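Local structure of HAD superfamily hydrolase (Brucella suis biovar 1, 6NQ4) at residues A[157-162]-A[192-197]; A[211-214]-A[218-221]. The protein is a hydrolase of the haloacid dehalogenase-like superfamily, probably a phosphatase, that carries a bound sodium ion in this crystal form. All blocks are in the same frame, centred on the assembly; numbering follows the deposited sequence. Where two conformers were deposited one is given.

Interaction 1: A[157-162]-A[192-197]. With EDO (1,2-ethanediol), chain F.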
loop_
_atom_site.group_PDB
_atom_site.type_symbol
_atom_site.label_atom_id
_atom_site.label_comp_id
_atom_site.label_asym_id
_atom_site.label_seq_id
_atom_site.Cartn_x
_atom_site.Cartn_y
_atom_site.Cartn_z
ATOM N N VAL A 157 -15.288 -2.832 13.647
ATOM C CA VAL A 157 -15.811 -3.768 14.640
ATOM C C VAL A 157 -15.441 -5.218 14.375
ATOM O O VAL A 157 -15.497 -6.041 15.308
ATOM C CB VAL A 157 -17.340 -3.629 14.818
ATOM C CG1 VAL A 157 -17.730 -2.182 15.042
ATOM C CG2 VAL A 157 -18.070 -4.212 13.626
ATOM N N GLU A 158 -15.076 -5.598 13.157
ATOM C CA GLU A 158 -14.844 -6.991 12.809
ATOM C C GLU A 158 -13.371 -7.342 12.941
ATOM O O GLU A 158 -12.494 -6.475 12.928
ATOM C CB GLU A 158 -15.304 -7.247 11.370
ATOM C CG GLU A 158 -16.809 -7.065 11.199
ATOM C CD GLU A 158 -17.260 -7.057 9.750
ATOM O OE1 GLU A 158 -16.401 -6.995 8.829
ATOM O OE2 GLU A 158 -18.500 -7.096 9.539
ATOM N N THR A 159 -13.104 -8.636 13.052
ATOM C CA THR A 159 -11.751 -9.171 13.106
ATOM C C THR A 159 -11.638 -10.322 12.128
ATOM O O THR A 159 -12.645 -10.824 11.620
ATOM C CB THR A 159 -11.440 -9.688 14.516
ATOM O OG1 THR A 159 -12.163 -10.905 14.740
ATOM C CG2 THR A 159 -11.795 -8.656 15.575
ATOM N N PRO A 160 -10.415 -10.778 11.842
ATOM C CA PRO A 160 -10.268 -11.891 10.891
ATOM C C PRO A 160 -10.991 -13.155 11.319
ATOM O O PRO A 160 -11.440 -13.911 10.452
ATOM C CB PRO A 160 -8.747 -12.080 10.812
ATOM C CG PRO A 160 -8.202 -10.710 11.105
ATOM C CD PRO A 160 -9.111 -10.171 12.172
ATOM N N GLU A 161 -11.147 -13.390 12.629
ATOM C CA GLU A 161 -11.892 -14.555 13.102
ATOM C C GLU A 161 -13.328 -14.574 12.582
ATOM O O GLU A 161 -13.880 -15.653 12.322
ATOM C CB GLU A 161 -11.870 -14.598 14.632
ATOM N N ASP A 162 -13.947 -13.402 12.414
ATOM C CA ASP A 162 -15.315 -13.345 11.914
ATOM C C ASP A 162 -15.431 -13.876 10.495
ATOM O O ASP A 162 -16.548 -14.157 10.040
ATOM C CB ASP A 162 -15.844 -11.908 11.924
ATOM C CG ASP A 162 -15.948 -11.331 13.317
ATOM O OD1 ASP A 162 -15.628 -10.139 13.494
ATOM O OD2 ASP A 162 -16.348 -12.076 14.237
ATOM N N LEU A 192 -5.511 0.588 15.604
ATOM C CA LEU A 192 -5.017 -0.350 14.597
ATOM C C LEU A 192 -6.210 -1.075 13.993
ATOM O O LEU A 192 -7.094 -1.545 14.728
ATOM C CB LEU A 192 -4.021 -1.354 15.193
ATOM C CG LEU A 192 -2.668 -0.741 15.563
ATOM C CD1 LEU A 192 -1.876 -1.639 16.504
ATOM C CD2 LEU A 192 -1.894 -0.494 14.293
ATOM N N ILE A 193 -6.246 -1.134 12.662
ATOM C CA ILE A 193 -7.383 -1.627 11.897
ATOM C C ILE A 193 -6.915 -2.781 11.020
ATOM O O ILE A 193 -5.893 -2.670 10.331
ATOM C CB ILE A 193 -7.925 -0.488 11.012
ATOM C CG1 ILE A 193 -8.294 0.741 11.856
ATOM C CG2 ILE A 193 -9.095 -0.960 10.182
ATOM C CD1 ILE A 193 -9.434 0.508 12.815
ATOM N N TRP A 194 -7.700 -3.858 10.986
ATOM C CA TRP A 194 -7.369 -4.997 10.140
ATOM C C TRP A 194 -7.598 -4.654 8.672
ATOM O O TRP A 194 -8.574 -3.979 8.330
ATOM C CB TRP A 194 -8.256 -6.188 10.502
ATOM C CG TRP A 194 -7.973 -6.729 11.861
ATOM C CD1 TRP A 194 -8.769 -6.626 12.966
ATOM C CD2 TRP A 194 -6.809 -7.450 12.265
ATOM N NE1 TRP A 194 -8.162 -7.228 14.040
ATOM C CE2 TRP A 194 -6.964 -7.760 13.636
ATOM C CE3 TRP A 194 -5.650 -7.862 11.608
ATOM C CZ2 TRP A 194 -5.995 -8.457 14.365
ATOM C CZ3 TRP A 194 -4.689 -8.559 12.332
ATOM C CH2 TRP A 194 -4.869 -8.853 13.695
ATOM N N CYS A 195 -6.716 -5.150 7.806
ATOM C CA CYS A 195 -6.770 -4.877 6.374
ATOM C C CYS A 195 -6.964 -6.165 5.583
ATOM O O CYS A 195 -6.933 -7.276 6.118
ATOM C CB CYS A 195 -5.475 -4.217 5.912
ATOM S SG CYS A 195 -5.138 -2.624 6.641
ATOM N N ALA A 196 -7.106 -6.001 4.265
ATOM C CA ALA A 196 -7.339 -7.133 3.375
ATOM C C ALA A 196 -6.249 -8.185 3.499
ATOM O O ALA A 196 -6.523 -9.381 3.351
ATOM C CB ALA A 196 -7.407 -6.647 1.932
ATOM N N GLY A 197 -5.001 -7.761 3.735
ATOM C CA GLY A 197 -3.900 -8.701 3.816
ATOM C C GLY A 197 -4.066 -9.713 4.931
ATOM O O GLY A 197 -3.565 -10.840 4.836
HETATM C C1 EDO F . -11.359 -3.550 14.691
HETATM O O1 EDO F . -11.491 -4.954 14.949
HETATM C C2 EDO F . -10.044 -3.312 13.958
HETATM O O2 EDO F . -10.165 -3.677 12.561
#
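Pro160 sets the CD-CG edge of its ring over one face of the Trp194 indole, and this pair carries most of the contact between 157-162 and 192-197. CD of Pro160 stands 3.4 Å from the centroid of the five-membered ring of Trp194 and 3° off the ring normal, which meets the geometry of a CH-pi interaction. CG of Pro160 reaches further along the same indole, 3.7 Å from Trp194 CD2, while the two side chains cross at about a right angle. Trp194 CG is anti to its own carbonyl carbon (chi1 -67°), which swings the indole to where its face meets Pro160 CD. Thr159 approaches obliquely, its CA 3.9 Å from Trp194 CD1. Behind the proline, Asp162 steadies the start of the 3-10 turn: Thr159 N donates to Asp162 OD1 over 3.0 Å, from above the carboxylate plane. Glu158 OE1 bonds outside the contact, to Tyr163 OH and Asp154 N, and its backbone O meets Trp194. An ethanediol, probably from the crystallisation liquor, bridges the backbones: its O1 donates to Glu158 O (2.7 Å), its O2 accepts from Trp194 N at 2.9 Å with an angle of 172°, and it also bonds to Asp155 O. Strand 191-194, paired antiparallel with 185-188, is tied to the loop before helix 164-172 by apolar ring packing, and the polar link between their backbones runs through a molecule that is probably adventitious.

Interaction 2: A[211-214]-A[218-221]. With EDO (1,2-ethanediol), chain D.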
loop_
_atom_site.group_PDB
_atom_site.type_symbol
_atom_site.label_atom_id
_atom_site.label_comp_id
_atom_site.label_asym_id
_atom_site.label_seq_id
_atom_site.Cartn_x
_atom_site.Cartn_y
_atom_site.Cartn_z
ATOM N N LEU A 211 -3.727 -13.720 -5.094
ATOM C CA LEU A 211 -3.091 -12.932 -6.142
ATOM C C LEU A 211 -2.947 -11.516 -5.618
ATOM O O LEU A 211 -3.939 -10.895 -5.231
ATOM C CB LEU A 211 -3.926 -12.944 -7.425
ATOM C CG LEU A 211 -4.106 -14.318 -8.067
ATOM C CD1 LEU A 211 -5.336 -15.052 -7.523
ATOM C CD2 LEU A 211 -4.161 -14.170 -9.578
ATOM N N ILE A 212 -1.709 -11.024 -5.582
ATOM C CA ILE A 212 -1.363 -9.779 -4.902
ATOM C C ILE A 212 -0.430 -8.965 -5.793
ATOM O O ILE A 212 0.463 -9.515 -6.447
ATOM C CB ILE A 212 -0.725 -10.080 -3.518
ATOM C CG1 ILE A 212 -1.530 -11.167 -2.772
ATOM C CG2 ILE A 212 -0.668 -8.815 -2.670
ATOM C CD1 ILE A 212 -1.091 -11.451 -1.320
ATOM N N ALA A 213 -0.665 -7.654 -5.845
ATOM C CA ALA A 213 0.127 -6.765 -6.684
ATOM C C ALA A 213 0.766 -5.603 -5.939
ATOM O O ALA A 213 1.697 -4.994 -6.481
ATOM C CB ALA A 213 -0.734 -6.202 -7.831
ATOM N N GLY A 214 0.320 -5.299 -4.710
ATOM C CA GLY A 214 0.865 -4.200 -3.937
ATOM C C GLY A 214 2.211 -4.542 -3.309
ATOM O O GLY A 214 2.773 -5.615 -3.522
ATOM N N ARG A 218 6.289 -6.801 -7.148
ATOM C CA ARG A 218 6.854 -5.945 -8.186
ATOM C C ARG A 218 5.853 -5.052 -8.916
ATOM O O ARG A 218 6.247 -3.938 -9.295
ATOM C CB ARG A 218 7.672 -6.784 -9.173
ATOM C CG ARG A 218 8.490 -5.928 -10.116
ATOM C CD ARG A 218 9.205 -6.770 -11.131
ATOM N NE ARG A 218 10.161 -7.655 -10.496
ATOM C CZ ARG A 218 10.587 -8.791 -11.037
ATOM N NH1 ARG A 218 10.132 -9.177 -12.223
ATOM N NH2 ARG A 218 11.458 -9.549 -10.391
ATOM N N PRO A 219 4.590 -5.459 -9.175
ATOM C CA PRO A 219 3.750 -4.616 -10.054
ATOM C C PRO A 219 3.599 -3.179 -9.597
ATOM O O PRO A 219 3.628 -2.263 -10.431
ATOM C CB PRO A 219 2.417 -5.364 -10.102
ATOM C CG PRO A 219 2.822 -6.800 -9.949
ATOM C CD PRO A 219 3.935 -6.756 -8.915
ATOM N N ILE A 220 3.458 -2.938 -8.296
ATOM C CA ILE A 220 3.292 -1.556 -7.858
ATOM C C ILE A 220 4.566 -0.750 -8.088
ATOM O O ILE A 220 4.499 0.444 -8.429
ATOM C CB ILE A 220 2.799 -1.511 -6.394
ATOM C CG1 ILE A 220 2.248 -0.116 -6.059
ATOM C CG2 ILE A 220 3.890 -1.957 -5.406
ATOM C CD1 ILE A 220 1.596 -0.042 -4.683
ATOM N N TYR A 221 5.739 -1.388 -7.953
ATOM C CA TYR A 221 7.006 -0.700 -8.204
ATOM C C TYR A 221 7.175 -0.390 -9.677
ATOM O O TYR A 221 7.660 0.688 -10.027
ATOM C CB TYR A 221 8.190 -1.517 -7.661
ATOM C CG TYR A 221 8.190 -1.491 -6.158
ATOM C CD1 TYR A 221 8.737 -0.414 -5.464
ATOM C CD2 TYR A 221 7.544 -2.481 -5.428
ATOM C CE1 TYR A 221 8.686 -0.351 -4.077
ATOM C CE2 TYR A 221 7.470 -2.413 -4.062
ATOM C CZ TYR A 221 8.045 -1.348 -3.387
ATOM O OH TYR A 221 7.973 -1.268 -2.007
HETATM C C1 EDO D . -0.129 -12.622 -8.019
HETATM O O1 EDO D . 0.208 -12.684 -9.410
HETATM C C2 EDO D . 1.048 -13.027 -7.137
HETATM O O2 EDO D . 0.639 -13.026 -5.762
#
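From Ala213 to Gly214 the chain leaving strand 210-212 runs past the first turn of helix 218-232, with the CA atoms of Gly214 and Ile220 5.3 Å apart. The direct polar link is a weak one: Ile220 N donates to Ala213 O over 3.3 Å, and the N-H...O angle of 134° shows how bent it is. The ring of Pro219 lies against the same carbonyl oxygen: Ala213 O sits over one face of it, 3.7 Å from Pro219 CB and equally near CD. Pro219 also meets the methyl group of Ala213, CB to CB at 4.0 Å, on the CB-CG side of the ring. Ile220 comes from the next position on the helix and applies its CG2 methyl to the backbone, 3.7 Å from Gly214 C. This methyl sits between the backbone N and the carbonyl carbon of its own residue, because CG1 takes the position anti to N (chi1 -164°). At the strand, Ile212 N donates to O2 of an ethanediol, probably from the crystallisation liquor (3.1 Å). The contact closes a tight strand-to-helix connection of the kind found in alpha/beta folds, which carries Lys215, probably the conserved motif III lysine of HAD phosphatases. Strand 210-212 is an outermost strand of its five-stranded parallel sheet, joined by backbone hydrogen bonds of Leu211 to Phe177 and Cys179, and helix 104-114 packs Val107 against both Ala213 and Ile220.

The two contacts follow each other along the chain without touching: their centres are about 21 Å apart, and helix 196-205, which begins in interaction 1, leads into strand 210-212 of interaction 2. Interaction 1 is partly buried and its centre lies about 16 Å from the centre of the chain, whereas interaction 2 is buried and its centre lies about 9 Å from that point. Their chemistry differs accordingly. The outer contact brings together elements 30 residues apart through an aromatic face, with ethanediol between the backbones; the inner one joins a strand to the helix just after it through aliphatic groups and backbone, with one weak direct backbone bond.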